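Local coordinates for protein putative serine phosphatase (Pseudomonas aeruginosa, PDB 6K4E) that probably dephosphorylates phosphorylated protein partners as a magnesium-dependent PP2C-type phosphatase in the SiaABC threonine phosphorylation pathway that controls biofilm formation, at residues L185-A190 and F233-D238; G174-D179 and L296-D301. One frame throughout, in Å; residues are numbered along the deposited sequence.

Interaction 1. Residues L185-A190 and F233-D238; sequences LAFAGA and FYLSTD. With MG (magnesium ion), chain H; MG (magnesium ion), chain F.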
ATOM      1  N   LEU B 185     -30.274   2.145  -7.165  1.00 45.49           N
ATOM      2  CA  LEU B 185     -28.824   2.222  -7.226  1.00 44.19           C
ATOM      3  C   LEU B 185     -28.367   3.589  -6.740  1.00 47.70           C
ATOM      4  O   LEU B 185     -29.015   4.590  -7.044  1.00 45.44           O
ATOM      5  CB  LEU B 185     -28.472   2.031  -8.714  1.00 43.63           C
ATOM      6  CG  LEU B 185     -27.042   1.932  -9.153  1.00 46.57           C
ATOM      7  CD1 LEU B 185     -26.911   0.895 -10.261  1.00 45.81           C
ATOM      8  CD2 LEU B 185     -26.530   3.289  -9.642  1.00 45.94           C
ATOM      9  N   ALA B 186     -27.250   3.629  -5.979  1.00 44.31           N
ATOM     10  CA  ALA B 186     -26.687   4.900  -5.549  1.00 44.23           C
ATOM     11  C   ALA B 186     -25.287   4.951  -6.122  1.00 46.07           C
ATOM     12  O   ALA B 186     -24.553   3.983  -5.987  1.00 45.57           O
ATOM     13  CB  ALA B 186     -26.654   4.985  -4.026  1.00 45.83           C
ATOM     14  N   PHE B 187     -24.940   6.026  -6.815  1.00 41.93           N
ATOM     15  CA  PHE B 187     -23.614   6.182  -7.409  1.00 41.54           C
ATOM     16  C   PHE B 187     -22.960   7.486  -6.971  1.00 46.40           C
ATOM     17  O   PHE B 187     -23.616   8.519  -6.913  1.00 47.93           O
ATOM     18  CB  PHE B 187     -23.689   6.126  -8.970  1.00 42.60           C
ATOM     19  CG  PHE B 187     -22.455   6.666  -9.677  1.00 42.37           C
ATOM     20  CD1 PHE B 187     -21.244   5.971  -9.642  1.00 43.76           C
ATOM     21  CD2 PHE B 187     -22.486   7.897 -10.317  1.00 42.39           C
ATOM     22  CE1 PHE B 187     -20.092   6.511 -10.235  1.00 42.97           C
ATOM     23  CE2 PHE B 187     -21.340   8.416 -10.919  1.00 43.12           C
ATOM     24  CZ  PHE B 187     -20.165   7.718 -10.889  1.00 40.51           C
ATOM     25  N   ALA B 188     -21.666   7.444  -6.693  1.00 44.01           N
ATOM     26  CA  ALA B 188     -20.884   8.650  -6.393  1.00 44.45           C
ATOM     27  C   ALA B 188     -19.521   8.466  -7.018  1.00 46.86           C
ATOM     28  O   ALA B 188     -18.927   7.409  -6.870  1.00 45.74           O
ATOM     29  CB  ALA B 188     -20.770   8.881  -4.894  1.00 45.34           C
ATOM     30  N   GLY B 189     -19.063   9.470  -7.749  1.00 45.61           N
ATOM     31  CA  GLY B 189     -17.787   9.405  -8.448  1.00 45.35           C
ATOM     32  C   GLY B 189     -16.955  10.666  -8.443  1.00 49.02           C
ATOM     33  O   GLY B 189     -17.490  11.771  -8.390  1.00 47.97           O
ATOM     34  N   ALA B 190     -15.626  10.495  -8.452  1.00 46.19           N
ATOM     35  CA  ALA B 190     -14.642  11.569  -8.562  1.00 46.30           C
ATOM     36  C   ALA B 190     -13.886  11.275  -9.865  1.00 48.59           C
ATOM     37  O   ALA B 190     -13.083  10.347  -9.901  1.00 48.05           O
ATOM     38  CB  ALA B 190     -13.690  11.535  -7.376  1.00 47.30           C
ATOM     39  N   PHE B 233     -24.594  -2.228 -16.404  1.00 36.89           N
ATOM     40  CA  PHE B 233     -23.891  -1.075 -15.858  1.00 35.39           C
ATOM     41  C   PHE B 233     -22.419  -1.264 -16.090  1.00 39.29           C
ATOM     42  O   PHE B 233     -21.969  -2.403 -16.216  1.00 36.88           O
ATOM     43  CB  PHE B 233     -24.197  -0.884 -14.356  1.00 36.06           C
ATOM     44  CG  PHE B 233     -25.652  -0.593 -14.072  1.00 37.22           C
ATOM     45  CD1 PHE B 233     -26.562  -1.629 -13.890  1.00 40.28           C
ATOM     46  CD2 PHE B 233     -26.131   0.712 -14.069  1.00 39.83           C
ATOM     47  CE1 PHE B 233     -27.914  -1.366 -13.688  1.00 41.90           C
ATOM     48  CE2 PHE B 233     -27.493   0.975 -13.869  1.00 43.33           C
ATOM     49  CZ  PHE B 233     -28.368  -0.069 -13.662  1.00 41.31           C
ATOM     50  N   TYR B 234     -21.685  -0.143 -16.266  1.00 35.05           N
ATOM     51  CA  TYR B 234     -20.276  -0.193 -16.617  1.00 34.01           C
ATOM     52  C   TYR B 234     -19.533   0.867 -15.895  1.00 38.31           C
ATOM     53  O   TYR B 234     -19.880   2.040 -15.975  1.00 36.95           O
ATOM     54  CB  TYR B 234     -20.065   0.033 -18.128  1.00 35.48           C
ATOM     55  CG  TYR B 234     -20.860  -0.890 -19.010  1.00 33.61           C
ATOM     56  CD1 TYR B 234     -22.165  -0.574 -19.383  1.00 33.63           C
ATOM     57  CD2 TYR B 234     -20.308  -2.083 -19.484  1.00 33.42           C
ATOM     58  CE1 TYR B 234     -22.900  -1.422 -20.210  1.00 31.20           C
ATOM     59  CE2 TYR B 234     -21.052  -2.958 -20.271  1.00 33.55           C
ATOM     60  CZ  TYR B 234     -22.333  -2.605 -20.650  1.00 37.44           C
ATOM     61  OH  TYR B 234     -23.051  -3.448 -21.429  1.00 44.95           O
ATOM     62  N   LEU B 235     -18.470   0.446 -15.213  1.00 37.73           N
ATOM     63  CA  LEU B 235     -17.587   1.320 -14.468  1.00 38.08           C
ATOM     64  C   LEU B 235     -16.239   1.171 -15.114  1.00 38.99           C
ATOM     65  O   LEU B 235     -15.623   0.130 -14.970  1.00 38.24           O
ATOM     66  CB  LEU B 235     -17.540   0.891 -12.985  1.00 38.54           C
ATOM     67  CG  LEU B 235     -18.703   1.374 -12.122  1.00 44.82           C
ATOM     68  CD1 LEU B 235     -18.679   0.703 -10.746  1.00 46.36           C
ATOM     69  CD2 LEU B 235     -18.689   2.905 -11.951  1.00 44.75           C
ATOM     70  N   SER B 236     -15.775   2.196 -15.817  1.00 35.06           N
ATOM     71  CA  SER B 236     -14.481   2.129 -16.467  1.00 35.44           C
ATOM     72  C   SER B 236     -13.606   3.294 -16.039  1.00 38.55           C
ATOM     73  O   SER B 236     -14.099   4.400 -15.890  1.00 37.34           O
ATOM     74  CB  SER B 236     -14.653   2.157 -17.987  1.00 38.94           C
ATOM     75  OG  SER B 236     -13.411   2.346 -18.648  1.00 43.20           O
ATOM     76  N   THR B 237     -12.291   3.068 -15.930  1.00 35.10           N
ATOM     77  CA  THR B 237     -11.329   4.159 -15.690  1.00 33.05           C
ATOM     78  C   THR B 237     -11.085   4.821 -17.045  1.00 37.61           C
ATOM     79  O   THR B 237     -11.576   4.323 -18.066  1.00 37.36           O
ATOM     80  CB  THR B 237     -10.027   3.635 -15.059  1.00 33.53           C
ATOM     81  OG1 THR B 237      -9.465   2.629 -15.913  1.00 33.75           O
ATOM     82  CG2 THR B 237     -10.250   3.039 -13.640  1.00 30.79           C
ATOM     83  N   ASP B 238     -10.322   5.942 -17.083  1.00 33.82           N
ATOM     84  CA  ASP B 238     -10.076   6.612 -18.353  1.00 33.57           C
ATOM     85  C   ASP B 238      -9.223   5.810 -19.379  1.00 36.49           C
ATOM     86  O   ASP B 238      -9.214   6.164 -20.543  1.00 37.04           O
ATOM     87  CB  ASP B 238      -9.452   8.008 -18.098  1.00 35.23           C
ATOM     88  CG  ASP B 238      -8.125   7.988 -17.382  1.00 48.11           C
ATOM     89  OD1 ASP B 238      -7.558   6.874 -17.198  1.00 47.36           O
ATOM     90  OD2 ASP B 238      -7.639   9.081 -17.004  1.00 56.12           O
TER
HETATM   91 MG    MG H 703      -8.522  11.097 -16.541  1.00 43.14          MG
HETATM   92 MG    MG F 701      -5.697   6.261 -15.917  1.00 49.73          MG
HETATM   93  O   HOH W   1      -5.206   8.251 -15.672  1.00 30.15           O
HETATM   94  O   HOH W   2      -6.460   4.115 -15.905  1.00 34.46           O
HETATM   95  O   HOH W   3      -3.812   6.035 -14.999  1.00 35.59           O
HETATM   96  O   HOH W   4      -6.415  11.654 -17.244  1.00 59.71           O
HETATM   97  O   HOH W   5      -7.128  11.295 -14.670  1.00 48.10           O

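Interaction 2. Residues G174-D179 and L296-D301; sequences GLVWVD and LSFRFD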
ATOM      1  N   GLY B 174     -15.171   5.547  -8.876  1.00 38.39           N
ATOM      2  CA  GLY B 174     -16.590   5.442  -9.163  1.00 38.63           C
ATOM      3  C   GLY B 174     -17.075   4.320  -8.279  1.00 44.38           C
ATOM      4  O   GLY B 174     -16.564   3.208  -8.388  1.00 43.21           O
ATOM      5  N   LEU B 175     -17.974   4.621  -7.345  1.00 42.63           N
ATOM      6  CA  LEU B 175     -18.515   3.653  -6.394  1.00 43.92           C
ATOM      7  C   LEU B 175     -20.001   3.561  -6.524  1.00 46.02           C
ATOM      8  O   LEU B 175     -20.672   4.581  -6.544  1.00 46.87           O
ATOM      9  CB  LEU B 175     -18.207   4.080  -4.958  1.00 45.79           C
ATOM     10  CG  LEU B 175     -16.940   3.589  -4.331  1.00 52.41           C
ATOM     11  CD1 LEU B 175     -16.835   4.151  -2.976  1.00 54.05           C
ATOM     12  CD2 LEU B 175     -16.929   2.066  -4.213  1.00 56.73           C
ATOM     13  N   VAL B 176     -20.527   2.343  -6.527  1.00 41.68           N
ATOM     14  CA  VAL B 176     -21.956   2.104  -6.673  1.00 40.47           C
ATOM     15  C   VAL B 176     -22.500   1.173  -5.584  1.00 45.53           C
ATOM     16  O   VAL B 176     -21.977   0.074  -5.400  1.00 45.87           O
ATOM     17  CB  VAL B 176     -22.241   1.529  -8.091  1.00 41.98           C
ATOM     18  CG1 VAL B 176     -23.697   1.126  -8.256  1.00 41.82           C
ATOM     19  CG2 VAL B 176     -21.826   2.497  -9.206  1.00 41.05           C
ATOM     20  N   TRP B 177     -23.591   1.575  -4.924  1.00 41.83           N
ATOM     21  CA  TRP B 177     -24.301   0.679  -4.024  1.00 42.53           C
ATOM     22  C   TRP B 177     -25.550   0.204  -4.807  1.00 44.98           C
ATOM     23  O   TRP B 177     -26.415   1.016  -5.133  1.00 43.20           O
ATOM     24  CB  TRP B 177     -24.689   1.340  -2.673  1.00 42.51           C
ATOM     25  CG  TRP B 177     -25.762   0.578  -1.951  1.00 44.40           C
ATOM     26  CD1 TRP B 177     -27.065   0.944  -1.821  1.00 48.34           C
ATOM     27  CD2 TRP B 177     -25.650  -0.727  -1.358  1.00 44.56           C
ATOM     28  NE1 TRP B 177     -27.760  -0.022  -1.130  1.00 48.83           N
ATOM     29  CE2 TRP B 177     -26.928  -1.075  -0.868  1.00 49.32           C
ATOM     30  CE3 TRP B 177     -24.581  -1.613  -1.133  1.00 45.62           C
ATOM     31  CZ2 TRP B 177     -27.181  -2.297  -0.232  1.00 48.95           C
ATOM     32  CZ3 TRP B 177     -24.827  -2.806  -0.476  1.00 47.36           C
ATOM     33  CH2 TRP B 177     -26.117  -3.143  -0.042  1.00 48.82           C
ATOM     34  N   VAL B 178     -25.591  -1.090  -5.166  1.00 41.30           N
ATOM     35  CA  VAL B 178     -26.712  -1.716  -5.877  1.00 40.23           C
ATOM     36  C   VAL B 178     -27.631  -2.279  -4.821  1.00 44.88           C
ATOM     37  O   VAL B 178     -27.297  -3.280  -4.200  1.00 45.04           O
ATOM     38  CB  VAL B 178     -26.250  -2.824  -6.862  1.00 42.31           C
ATOM     39  CG1 VAL B 178     -27.437  -3.523  -7.540  1.00 41.33           C
ATOM     40  CG2 VAL B 178     -25.287  -2.262  -7.892  1.00 41.19           C
ATOM     41  N   ASP B 179     -28.737  -1.605  -4.553  1.00 42.44           N
ATOM     42  CA  ASP B 179     -29.677  -2.068  -3.540  1.00 43.16           C
ATOM     43  C   ASP B 179     -30.740  -2.931  -4.230  1.00 47.84           C
ATOM     44  O   ASP B 179     -31.739  -2.417  -4.699  1.00 47.51           O
ATOM     45  CB  ASP B 179     -30.276  -0.861  -2.797  1.00 44.58           C
ATOM     46  CG  ASP B 179     -31.030  -1.181  -1.539  1.00 47.56           C
ATOM     47  OD1 ASP B 179     -31.659  -2.271  -1.479  1.00 46.46           O
ATOM     48  OD2 ASP B 179     -31.090  -0.310  -0.657  1.00 52.69           O
ATOM     49  N   LEU B 296     -15.250  -2.648 -15.084  1.00 36.92           N
ATOM     50  CA  LEU B 296     -16.009  -3.516 -14.205  1.00 38.58           C
ATOM     51  C   LEU B 296     -17.470  -3.339 -14.563  1.00 42.07           C
ATOM     52  O   LEU B 296     -18.006  -2.227 -14.529  1.00 40.10           O
ATOM     53  CB  LEU B 296     -15.725  -3.218 -12.717  1.00 39.56           C
ATOM     54  CG  LEU B 296     -16.331  -4.160 -11.665  1.00 44.89           C
ATOM     55  CD1 LEU B 296     -16.256  -5.630 -12.084  1.00 45.50           C
ATOM     56  CD2 LEU B 296     -15.710  -3.919 -10.309  1.00 42.27           C
ATOM     57  N   SER B 297     -18.080  -4.435 -15.025  1.00 38.35           N
ATOM     58  CA  SER B 297     -19.459  -4.410 -15.453  1.00 37.21           C
ATOM     59  C   SER B 297     -20.257  -5.322 -14.596  1.00 39.12           C
ATOM     60  O   SER B 297     -19.724  -6.303 -14.107  1.00 39.97           O
ATOM     61  CB  SER B 297     -19.575  -4.796 -16.924  1.00 39.31           C
ATOM     62  OG  SER B 297     -20.917  -4.817 -17.382  1.00 40.22           O
ATOM     63  N   PHE B 298     -21.530  -4.967 -14.390  1.00 36.05           N
ATOM     64  CA  PHE B 298     -22.521  -5.668 -13.571  1.00 34.83           C
ATOM     65  C   PHE B 298     -23.915  -5.452 -14.129  1.00 38.70           C
ATOM     66  O   PHE B 298     -24.171  -4.444 -14.771  1.00 34.98           O
ATOM     67  CB  PHE B 298     -22.421  -5.235 -12.105  1.00 34.82           C
ATOM     68  CG  PHE B 298     -22.612  -3.763 -11.815  1.00 33.87           C
ATOM     69  CD1 PHE B 298     -21.570  -2.856 -11.992  1.00 33.24           C
ATOM     70  CD2 PHE B 298     -23.809  -3.292 -11.309  1.00 33.84           C
ATOM     71  CE1 PHE B 298     -21.740  -1.491 -11.690  1.00 32.61           C
ATOM     72  CE2 PHE B 298     -23.975  -1.932 -11.016  1.00 36.00           C
ATOM     73  CZ  PHE B 298     -22.937  -1.038 -11.193  1.00 31.78           C
ATOM     74  N   ARG B 299     -24.801  -6.424 -13.956  1.00 39.88           N
ATOM     75  CA  ARG B 299     -26.131  -6.332 -14.530  1.00 41.84           C
ATOM     76  C   ARG B 299     -27.209  -6.674 -13.515  1.00 50.36           C
ATOM     77  O   ARG B 299     -27.017  -7.576 -12.700  1.00 49.27           O
ATOM     78  CB  ARG B 299     -26.206  -7.259 -15.762  1.00 42.94           C
ATOM     79  CG  ARG B 299     -27.591  -7.424 -16.358  1.00 46.47           C
ATOM     80  CD  ARG B 299     -27.518  -8.062 -17.703  1.00 53.19           C
ATOM     81  NE  ARG B 299     -28.832  -8.511 -18.153  1.00 59.87           N
ATOM     82  CZ  ARG B 299     -29.511  -7.965 -19.154  1.00 68.98           C
ATOM     83  NH1 ARG B 299     -29.016  -6.920 -19.810  1.00 57.39           N
ATOM     84  NH2 ARG B 299     -30.691  -8.454 -19.506  1.00 49.71           N
ATOM     85  N   PHE B 300     -28.346  -5.944 -13.572  1.00 50.30           N
ATOM     86  CA  PHE B 300     -29.496  -6.232 -12.725  1.00 51.62           C
ATOM     87  C   PHE B 300     -30.544  -6.981 -13.528  1.00 55.91           C
ATOM     88  O   PHE B 300     -30.901  -6.565 -14.628  1.00 55.52           O
ATOM     89  CB  PHE B 300     -30.080  -4.983 -12.016  1.00 53.76           C
ATOM     90  CG  PHE B 300     -31.160  -5.361 -11.016  1.00 55.83           C
ATOM     91  CD1 PHE B 300     -30.834  -6.003  -9.821  1.00 58.46           C
ATOM     92  CD2 PHE B 300     -32.506  -5.151 -11.310  1.00 57.12           C
ATOM     93  CE1 PHE B 300     -31.833  -6.409  -8.932  1.00 60.58           C
ATOM     94  CE2 PHE B 300     -33.504  -5.560 -10.420  1.00 60.72           C
ATOM     95  CZ  PHE B 300     -33.163  -6.183  -9.236  1.00 59.47           C
ATOM     96  N   ASP B 301     -30.978  -8.129 -12.975  1.00 55.12           N
ATOM     97  CA  ASP B 301     -31.950  -9.104 -13.486  1.00 85.49           C
ATOM     98  C   ASP B 301     -31.853  -9.348 -14.994  1.00104.23           C
ATOM     99  O   ASP B 301     -30.982 -10.099 -15.430  1.00 60.08           O
ATOM    100  CB  ASP B 301     -33.380  -8.738 -13.067  1.00 88.41           C
ATOM    101  CG  ASP B 301     -33.818  -9.340 -11.740  1.00101.42           C
ATOM    102  OD1 ASP B 301     -32.985  -9.392 -10.804  1.00101.75           O
ATOM    103  OD2 ASP B 301     -35.001  -9.742 -11.631  1.00109.53           O
TER

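Interaction 1. Residues L185-A190 and F233-D238
Leu185 sets one methyl, CD1, over a face of the Phe233 ring: CD1 lies 3.8 Å from the ring centroid and 18° off the ring normal, a CH-pi contact displaced toward the CE2 rim. The two side chains arrive from opposite directions, Leu185 with CG anti to its backbone N (chi1 -175°) and Phe233 with CG anti to its carbonyl carbon (chi1 -63°). Further along the strands Leu235 CD2 meets Phe187 CE1 at 4.2 Å, approaching that ring obliquely. Gly189 passes its backbone N over one face of the Phe187 ring. Leu194 of strand 194-197 touches Leu185, Phe187 and Leu235, linking the two pairs, while Ala196 packs on Phe233. Where strand 231-236 ends, Ser236 OG donates a 2.8 Å hydrogen bond to Thr237 O, in the carbonyl plane and on a lone pair. Asp238 follows, its carboxylate bridging two magnesium ions: OD2 binds one at 2.2 Å, OD1 the other at 2.3 Å. Asp112 and Asp291 share the ion held by OD1, and water 1, also on that ion, donates to OD2. Facing antiparallel sheets with magnesium-binding aspartates at the strand ends characterise the PP2C beta-sandwich; Asp112 probably bridges the family's usual metal pair, the ion on Asp238 OD2 being additional.

Interaction 2. Residues G174-D179 and L296-D301
Phe298 meets Val176 and Val178 with the far rim of its ring, and the direct contacts between the two strands are wholly apolar. Val178 CG2 comes to 3.4 Å from Phe298 CE2, a tight approach, while Val176 CG1 reaches Phe298 CZ at 3.7 Å. Both methyls approach the ring obliquely. The valines use different branches: CG1 of Val176 stands anti to its backbone N (chi1 174°), whereas CG2 of Val178 stands beside its own N. Phe298 places CG between its backbone N and carbonyl carbon (chi1 59°), which directs the ring toward strand 171-179 of the facing sheet. Its ring also meets that of Phe233, the planes about 15° apart, and its side chain touches Leu235 and Tyr106.

Polar interactions lie beside this contact. Trp177, whose CB points away from strand 293-300, sends NE1 to Asp179 OD2 in a weak hydrogen bond of 3.4 Å, and the carboxylate oxygen sits in plane at the indole edge. Asp179 N lies over one face of the same indole. The other oxygen, OD1, takes a hydrogen bond from Arg182 N, so the carboxylate is held from two sources near the end of strand 171-179. On strand 293-300, Ser297 OG bonds Phe233 O and Arg299 NH1 bonds Thr232 OG1, both on the adjacent strand.

Val176 and Val178 face the other sheet, while Leu175 and Trp177 turn to helix 143-157; the contact between the segments is apolar, so its cohesion rests on close packing and dispersion without directional bonds.

Overall arrangement
From the N terminus, strand 171-179 comes first and runs directly into strand 184-190, its antiparallel neighbour in one sheet. Strand 231-236 follows after 194-197, 202-205 and 223-226, and the contact of 185-190 with 233-238 closes a loop of 42 residues that holds strands but no helix. Strand 293-300, close to the C terminus, lies beside 231-236 in the other sheet, and interaction 2 closes a longer loop of 116 residues, within which interaction 1 is nested. Each contact thus joins the two five-stranded sheets face to face. The centres of the two contacts lie about 8 Å apart, and probable backbone hydrogen bonds, Phe233 N to Phe298 O and Leu235 N to Leu296 O, connect them.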